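Local coordinates for protein signal recognition particle receptor beta subunit (Mus musculus, PDB 2FH5) that binds GTP as the beta subunit of the signal recognition particle receptor, helping to target nascent secretory proteins to the endoplasmic reticulum membrane, at residues A44-N49 / K208-I213; A89-E94 / Q137-K142. All coordinates share one frame; numbering follows the deposited sequence.

In the fold
Both contacts are buried packing at the periphery of a P-loop GTPase domain, on opposite sides of the chain's centre, with centres 27 Å apart and nearest atoms about 12 Å apart. Interaction 1 joins the end of strand 42-47, outermost in this chain's sheet, to the C-terminal helix 204-213; interaction 2, within the chain excursion between those segments, packs helix 91-110 against helix 133-150. Neither touches the nucleotide. In interaction 2 the side chain of Phe91 is about 13 Å from the bound GTP and about 8 Å from those of the GTP-binding residues Leu15 and Gln125; in interaction 1 the side chain of Leu210 is about 12 Å from those of GTP-binding Lys20 and Asn123.

Interaction 1: A44-N49 / K208-I213; sequences AIYKVN and KWLAKI
Val48 and Ala211 meet where the backbones come closest, with 5.3 Å between Val48 CA and Ala211 CA. Branch CG1 of Val48 does the touching, 3.4 Å from the methyl CB of Ala211; its approach to Ala211 CA is shorter still and too tight for two carbons to be trusted in detail. That branch sits anti to the backbone N (chi1 169°), which carries it to the helix, while CG2 lies 4.2 Å from the carbonyl O of Leu210.

The second touch is looser: Leu210 CD1 rests 4.1 Å from Tyr46 CE2, approaching the ring at a slant. With CG anti to its own N (chi1 178°), Tyr46 extends its ring toward the helix, and the hydroxyl OH is hydrogen-bonded to OE1 of Glu207, one turn before Ala211. Tyr46 therefore meets the helix twice, by a ring carbon and by its hydroxyl.

Backbone pairing of Tyr46 with Leu56 and of Val48 with Asn54 holds this edge against strand 55-60 and the residue leading into it. Leu27 of helix 20-29 touches both Tyr46 and Leu210, and Trp209 packs on strands 79-87 and 117-123, so the C-terminal helix lies across the sheet beside helix 20-29, as in other Ras-like GTPases.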
loop_
_atom_site.group_PDB
_atom_site.type_symbol
_atom_site.label_atom_id
_atom_site.label_comp_id
_atom_site.label_asym_id
_atom_site.label_seq_id
_atom_site.Cartn_x
_atom_site.Cartn_y
_atom_site.Cartn_z
ATOM N N ALA B 44 3.288 -11.196 -5.762
ATOM C CA ALA B 44 4.137 -12.242 -5.221
ATOM C C ALA B 44 3.319 -13.522 -5.022
ATOM O O ALA B 44 2.089 -13.475 -4.881
ATOM C CB ALA B 44 4.726 -11.798 -3.914
ATOM N N ILE B 45 4.008 -14.659 -4.987
ATOM C CA ILE B 45 3.343 -15.937 -4.834
ATOM C C ILE B 45 3.002 -16.283 -3.386
ATOM O O ILE B 45 3.822 -16.140 -2.485
ATOM C CB ILE B 45 4.205 -17.053 -5.444
ATOM C CG1 ILE B 45 4.204 -16.916 -6.962
ATOM C CG2 ILE B 45 3.673 -18.413 -5.046
ATOM C CD1 ILE B 45 5.252 -17.772 -7.647
ATOM N N TYR B 46 1.780 -16.755 -3.172
ATOM C CA TYR B 46 1.334 -17.128 -1.837
ATOM C C TYR B 46 1.001 -18.632 -1.776
ATOM O O TYR B 46 0.133 -19.103 -2.507
ATOM C CB TYR B 46 0.096 -16.298 -1.466
ATOM C CG TYR B 46 -0.521 -16.610 -0.114
ATOM C CD1 TYR B 46 0.117 -16.256 1.067
ATOM C CD2 TYR B 46 -1.764 -17.234 -0.025
ATOM C CE1 TYR B 46 -0.472 -16.514 2.319
ATOM C CE2 TYR B 46 -2.360 -17.496 1.208
ATOM C CZ TYR B 46 -1.715 -17.136 2.376
ATOM O OH TYR B 46 -2.306 -17.407 3.595
ATOM N N LYS B 47 1.703 -19.381 -0.924
ATOM C CA LYS B 47 1.425 -20.807 -0.768
ATOM C C LYS B 47 0.333 -20.922 0.281
ATOM O O LYS B 47 0.522 -20.560 1.445
ATOM C CB LYS B 47 2.662 -21.576 -0.300
ATOM C CG LYS B 47 3.827 -21.572 -1.290
ATOM C CD LYS B 47 3.467 -22.202 -2.627
ATOM C CE LYS B 47 4.678 -22.212 -3.559
ATOM N NZ LYS B 47 4.360 -22.713 -4.930
ATOM N N VAL B 48 -0.816 -21.418 -0.153
ATOM C CA VAL B 48 -1.981 -21.574 0.706
ATOM C C VAL B 48 -1.797 -22.530 1.895
ATOM O O VAL B 48 -0.995 -23.466 1.845
ATOM C CB VAL B 48 -3.178 -22.010 -0.153
ATOM C CG1 VAL B 48 -4.330 -22.444 0.715
ATOM C CG2 VAL B 48 -3.596 -20.858 -1.040
ATOM N N ASN B 49 -2.560 -22.276 2.957
ATOM C CA ASN B 49 -2.518 -23.063 4.192
ATOM C C ASN B 49 -3.072 -24.496 4.154
ATOM O O ASN B 49 -2.840 -25.265 5.093
ATOM C CB ASN B 49 -3.225 -22.296 5.319
ATOM C CG ASN B 49 -2.312 -21.298 6.014
ATOM O OD1 ASN B 49 -1.640 -20.489 5.367
ATOM N ND2 ASN B 49 -2.290 -21.345 7.342
ATOM N N LYS B 208 -7.879 -18.254 5.908
ATOM C CA LYS B 208 -8.815 -19.363 5.767
ATOM C C LYS B 208 -9.546 -19.192 4.436
ATOM O O LYS B 208 -9.554 -20.104 3.613
ATOM C CB LYS B 208 -9.825 -19.389 6.921
ATOM C CG LYS B 208 -9.761 -20.664 7.770
ATOM C CD LYS B 208 -10.871 -20.729 8.845
ATOM C CE LYS B 208 -10.717 -21.970 9.759
ATOM N NZ LYS B 208 -11.744 -22.090 10.850
ATOM N N TRP B 209 -10.136 -18.016 4.215
ATOM C CA TRP B 209 -10.860 -17.732 2.968
ATOM C C TRP B 209 -9.969 -17.892 1.745
ATOM O O TRP B 209 -10.379 -18.479 0.744
ATOM C CB TRP B 209 -11.427 -16.311 2.987
ATOM C CG TRP B 209 -12.214 -15.920 1.750
ATOM C CD1 TRP B 209 -13.542 -16.123 1.524
ATOM C CD2 TRP B 209 -11.719 -15.207 0.601
ATOM N NE1 TRP B 209 -13.911 -15.576 0.314
ATOM C CE2 TRP B 209 -12.812 -15.007 -0.269
ATOM C CE3 TRP B 209 -10.459 -14.714 0.233
ATOM C CZ2 TRP B 209 -12.682 -14.328 -1.492
ATOM C CZ3 TRP B 209 -10.331 -14.036 -0.986
ATOM C CH2 TRP B 209 -11.438 -13.852 -1.828
ATOM N N LEU B 210 -8.759 -17.351 1.806
ATOM C CA LEU B 210 -7.839 -17.475 0.683
ATOM C C LEU B 210 -7.590 -18.947 0.383
ATOM O O LEU B 210 -7.542 -19.357 -0.775
ATOM C CB LEU B 210 -6.526 -16.767 0.996
ATOM C CG LEU B 210 -6.528 -15.253 0.752
ATOM C CD1 LEU B 210 -5.300 -14.641 1.392
ATOM C CD2 LEU B 210 -6.552 -14.978 -0.751
ATOM N N ALA B 211 -7.434 -19.745 1.434
ATOM C CA ALA B 211 -7.234 -21.177 1.271
ATOM C C ALA B 211 -8.457 -21.772 0.547
ATOM O O ALA B 211 -8.338 -22.446 -0.488
ATOM C CB ALA B 211 -7.063 -21.822 2.637
ATOM N N LYS B 212 -9.632 -21.494 1.106
ATOM C CA LYS B 212 -10.901 -21.956 0.576
ATOM C C LYS B 212 -11.151 -21.634 -0.900
ATOM O O LYS B 212 -11.809 -22.399 -1.595
ATOM C CB LYS B 212 -12.021 -21.395 1.451
ATOM C CG LYS B 212 -13.399 -21.383 0.835
ATOM C CD LYS B 212 -14.365 -20.652 1.762
ATOM C CE LYS B 212 -15.676 -20.316 1.073
ATOM N NZ LYS B 212 -16.656 -19.767 2.058
ATOM N N ILE B 213 -10.626 -20.523 -1.405
ATOM C CA ILE B 213 -10.870 -20.189 -2.808
ATOM C C ILE B 213 -9.742 -20.568 -3.741
ATOM O O ILE B 213 -9.860 -20.396 -4.950
ATOM C CB ILE B 213 -11.195 -18.668 -2.985
ATOM C CG1 ILE B 213 -9.978 -17.789 -2.662
ATOM C CG2 ILE B 213 -12.339 -18.288 -2.070
ATOM C CD1 ILE B 213 -9.016 -17.582 -3.834
#

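Interaction 2: A89-E94 / Q137-K142; sequences AAFQRE and QQQLEK
Phe91 brings the outer edge of its ring to helix 133-150, overlapping two successive residues there. Its CE2 is 3.8 Å from CB of Gln139, which lies at the rim in the plane of the ring, and its CZ is 4.0 Å from CG of Leu140, also at the edge. CE1 is a little farther from that same leucine carbon, at 4.2 Å, so the leading edge of the ring spans both side chains. The CA–CB bond of Phe91 already points at the facing helix, and CG anti to the backbone N (chi1 -173°) carries the ring on toward Gln139 and Leu140.

Gln139 contributes mainly its CB. The chain bends about its CB–CG bond, taking the amide away from the contact, with its plane 84° from that of the ring. Leu140 instead turns its branch inward and is shared: beyond Phe91 it also touches Val98, Ala99 and Leu102 farther along helix 91-110. Phe91 thus stands at the start of an apolar seam between the two helices, and an alanine here would probably open a gap at that end and leave Gln139 CB and Leu140 CG without their aromatic neighbour.

Polar groups do their work elsewhere. Just ahead of helix 91-110, OD1 of Asp87 accepts a hydrogen bond from Ala90 N. On helix 133-150, Gln137 NE2 donates to Glu141 OE2 over 3.0 Å, arriving from above the carboxylate plane at an N-H...O angle of 161°; the same oxygen also takes the backbone N of Phe177. Across these two segments the contacts are carbon to carbon, so shape and burial, rather than directed bonds, are likely to set how closely the segments pack.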
loop_
_atom_site.group_PDB
_atom_site.type_symbol
_atom_site.label_atom_id
_atom_site.label_comp_id
_atom_site.label_asym_id
_atom_site.label_seq_id
_atom_site.Cartn_x
_atom_site.Cartn_y
_atom_site.Cartn_z
ATOM N N ALA B 89 -12.074 1.546 10.889
ATOM C CA ALA B 89 -12.048 2.648 11.858
ATOM C C ALA B 89 -12.429 3.977 11.226
ATOM O O ALA B 89 -12.960 4.845 11.895
ATOM C CB ALA B 89 -10.647 2.760 12.493
ATOM N N ALA B 90 -12.141 4.147 9.940
ATOM C CA ALA B 90 -12.467 5.396 9.260
ATOM C C ALA B 90 -13.743 5.244 8.422
ATOM O O ALA B 90 -14.169 6.184 7.732
ATOM C CB ALA B 90 -11.300 5.827 8.355
ATOM N N PHE B 91 -14.348 4.065 8.495
ATOM C CA PHE B 91 -15.529 3.782 7.717
ATOM C C PHE B 91 -16.630 4.850 7.779
ATOM O O PHE B 91 -17.139 5.273 6.735
ATOM C CB PHE B 91 -16.084 2.420 8.106
ATOM C CG PHE B 91 -17.196 1.971 7.232
ATOM C CD1 PHE B 91 -16.960 1.659 5.900
ATOM C CD2 PHE B 91 -18.502 1.948 7.706
ATOM C CE1 PHE B 91 -18.009 1.341 5.049
ATOM C CE2 PHE B 91 -19.561 1.628 6.858
ATOM C CZ PHE B 91 -19.312 1.326 5.528
ATOM N N GLN B 92 -16.986 5.300 8.981
ATOM C CA GLN B 92 -18.039 6.304 9.134
ATOM C C GLN B 92 -17.874 7.548 8.256
ATOM O O GLN B 92 -18.853 8.036 7.681
ATOM C CB GLN B 92 -18.166 6.739 10.598
ATOM C CG GLN B 92 -18.461 5.591 11.547
ATOM C CD GLN B 92 -19.899 5.063 11.448
ATOM O OE1 GLN B 92 -20.429 4.837 10.348
ATOM N NE2 GLN B 92 -20.527 4.848 12.610
ATOM N N ARG B 93 -16.662 8.077 8.148
ATOM C CA ARG B 93 -16.497 9.262 7.322
ATOM C C ARG B 93 -16.280 8.941 5.850
ATOM O O ARG B 93 -16.629 9.729 4.974
ATOM C CB ARG B 93 -15.360 10.148 7.855
ATOM C CG ARG B 93 -14.085 9.427 8.260
ATOM C CD ARG B 93 -12.935 10.423 8.488
ATOM N NE ARG B 93 -12.155 10.671 7.270
ATOM C CZ ARG B 93 -10.984 10.093 7.008
ATOM N NH1 ARG B 93 -10.461 9.244 7.885
ATOM N NH2 ARG B 93 -10.344 10.347 5.869
ATOM N N GLU B 94 -15.765 7.751 5.571
ATOM C CA GLU B 94 -15.466 7.361 4.197
ATOM C C GLU B 94 -16.514 6.552 3.446
ATOM O O GLU B 94 -16.329 6.276 2.259
ATOM C CB GLU B 94 -14.135 6.602 4.187
ATOM C CG GLU B 94 -12.934 7.447 4.625
ATOM C CD GLU B 94 -11.718 6.598 4.915
ATOM O OE1 GLU B 94 -11.793 5.359 4.741
ATOM O OE2 GLU B 94 -10.688 7.160 5.325
ATOM N N GLN B 137 -21.460 -4.077 6.326
ATOM C CA GLN B 137 -22.282 -4.673 5.283
ATOM C C GLN B 137 -23.623 -3.953 5.195
ATOM O O GLN B 137 -24.095 -3.625 4.101
ATOM C CB GLN B 137 -22.565 -6.144 5.550
ATOM C CG GLN B 137 -23.211 -6.769 4.339
ATOM C CD GLN B 137 -23.773 -8.151 4.575
ATOM O OE1 GLN B 137 -23.189 -8.966 5.286
ATOM N NE2 GLN B 137 -24.909 -8.430 3.949
ATOM N N GLN B 138 -24.226 -3.706 6.354
ATOM C CA GLN B 138 -25.512 -3.032 6.403
ATOM C C GLN B 138 -25.437 -1.634 5.782
ATOM O O GLN B 138 -26.244 -1.309 4.910
ATOM C CB GLN B 138 -26.027 -2.953 7.850
ATOM C CG GLN B 138 -27.111 -1.886 8.062
ATOM C CD GLN B 138 -27.701 -1.878 9.476
ATOM O OE1 GLN B 138 -27.003 -2.160 10.460
ATOM N NE2 GLN B 138 -28.991 -1.534 9.580
ATOM N N GLN B 139 -24.475 -0.814 6.207
ATOM C CA GLN B 139 -24.358 0.532 5.649
ATOM C C GLN B 139 -23.970 0.532 4.164
ATOM O O GLN B 139 -24.391 1.404 3.403
ATOM C CB GLN B 139 -23.370 1.348 6.469
ATOM C CG GLN B 139 -23.849 1.584 7.891
ATOM C CD GLN B 139 -25.223 2.257 7.930
ATOM O OE1 GLN B 139 -25.377 3.413 7.499
ATOM N NE2 GLN B 139 -26.237 1.530 8.439
ATOM N N LEU B 140 -23.184 -0.442 3.729
ATOM C CA LEU B 140 -22.840 -0.482 2.313
ATOM C C LEU B 140 -24.044 -0.862 1.448
ATOM O O LEU B 140 -24.189 -0.351 0.333
ATOM C CB LEU B 140 -21.713 -1.466 2.051
ATOM C CG LEU B 140 -20.347 -0.899 2.375
ATOM C CD1 LEU B 140 -19.366 -2.046 2.391
ATOM C CD2 LEU B 140 -19.993 0.192 1.346
ATOM N N GLU B 141 -24.898 -1.762 1.943
ATOM C CA GLU B 141 -26.087 -2.148 1.175
ATOM C C GLU B 141 -26.998 -0.929 1.042
ATOM O O GLU B 141 -27.447 -0.586 -0.052
ATOM C CB GLU B 141 -26.829 -3.307 1.858
ATOM C CG GLU B 141 -25.978 -4.562 1.913
ATOM C CD GLU B 141 -26.705 -5.792 2.426
ATOM O OE1 GLU B 141 -27.520 -5.667 3.364
ATOM O OE2 GLU B 141 -26.436 -6.894 1.899
ATOM N N LYS B 142 -27.242 -0.259 2.162
ATOM C CA LYS B 142 -28.083 0.924 2.153
ATOM C C LYS B 142 -27.532 1.961 1.164
ATOM O O LYS B 142 -28.281 2.598 0.435
ATOM C CB LYS B 142 -28.160 1.491 3.572
ATOM C CG LYS B 142 -28.698 2.919 3.667
ATOM C CD LYS B 142 -28.732 3.419 5.118
ATOM C CE LYS B 142 -29.230 4.871 5.192
ATOM N NZ LYS B 142 -29.277 5.407 6.590
#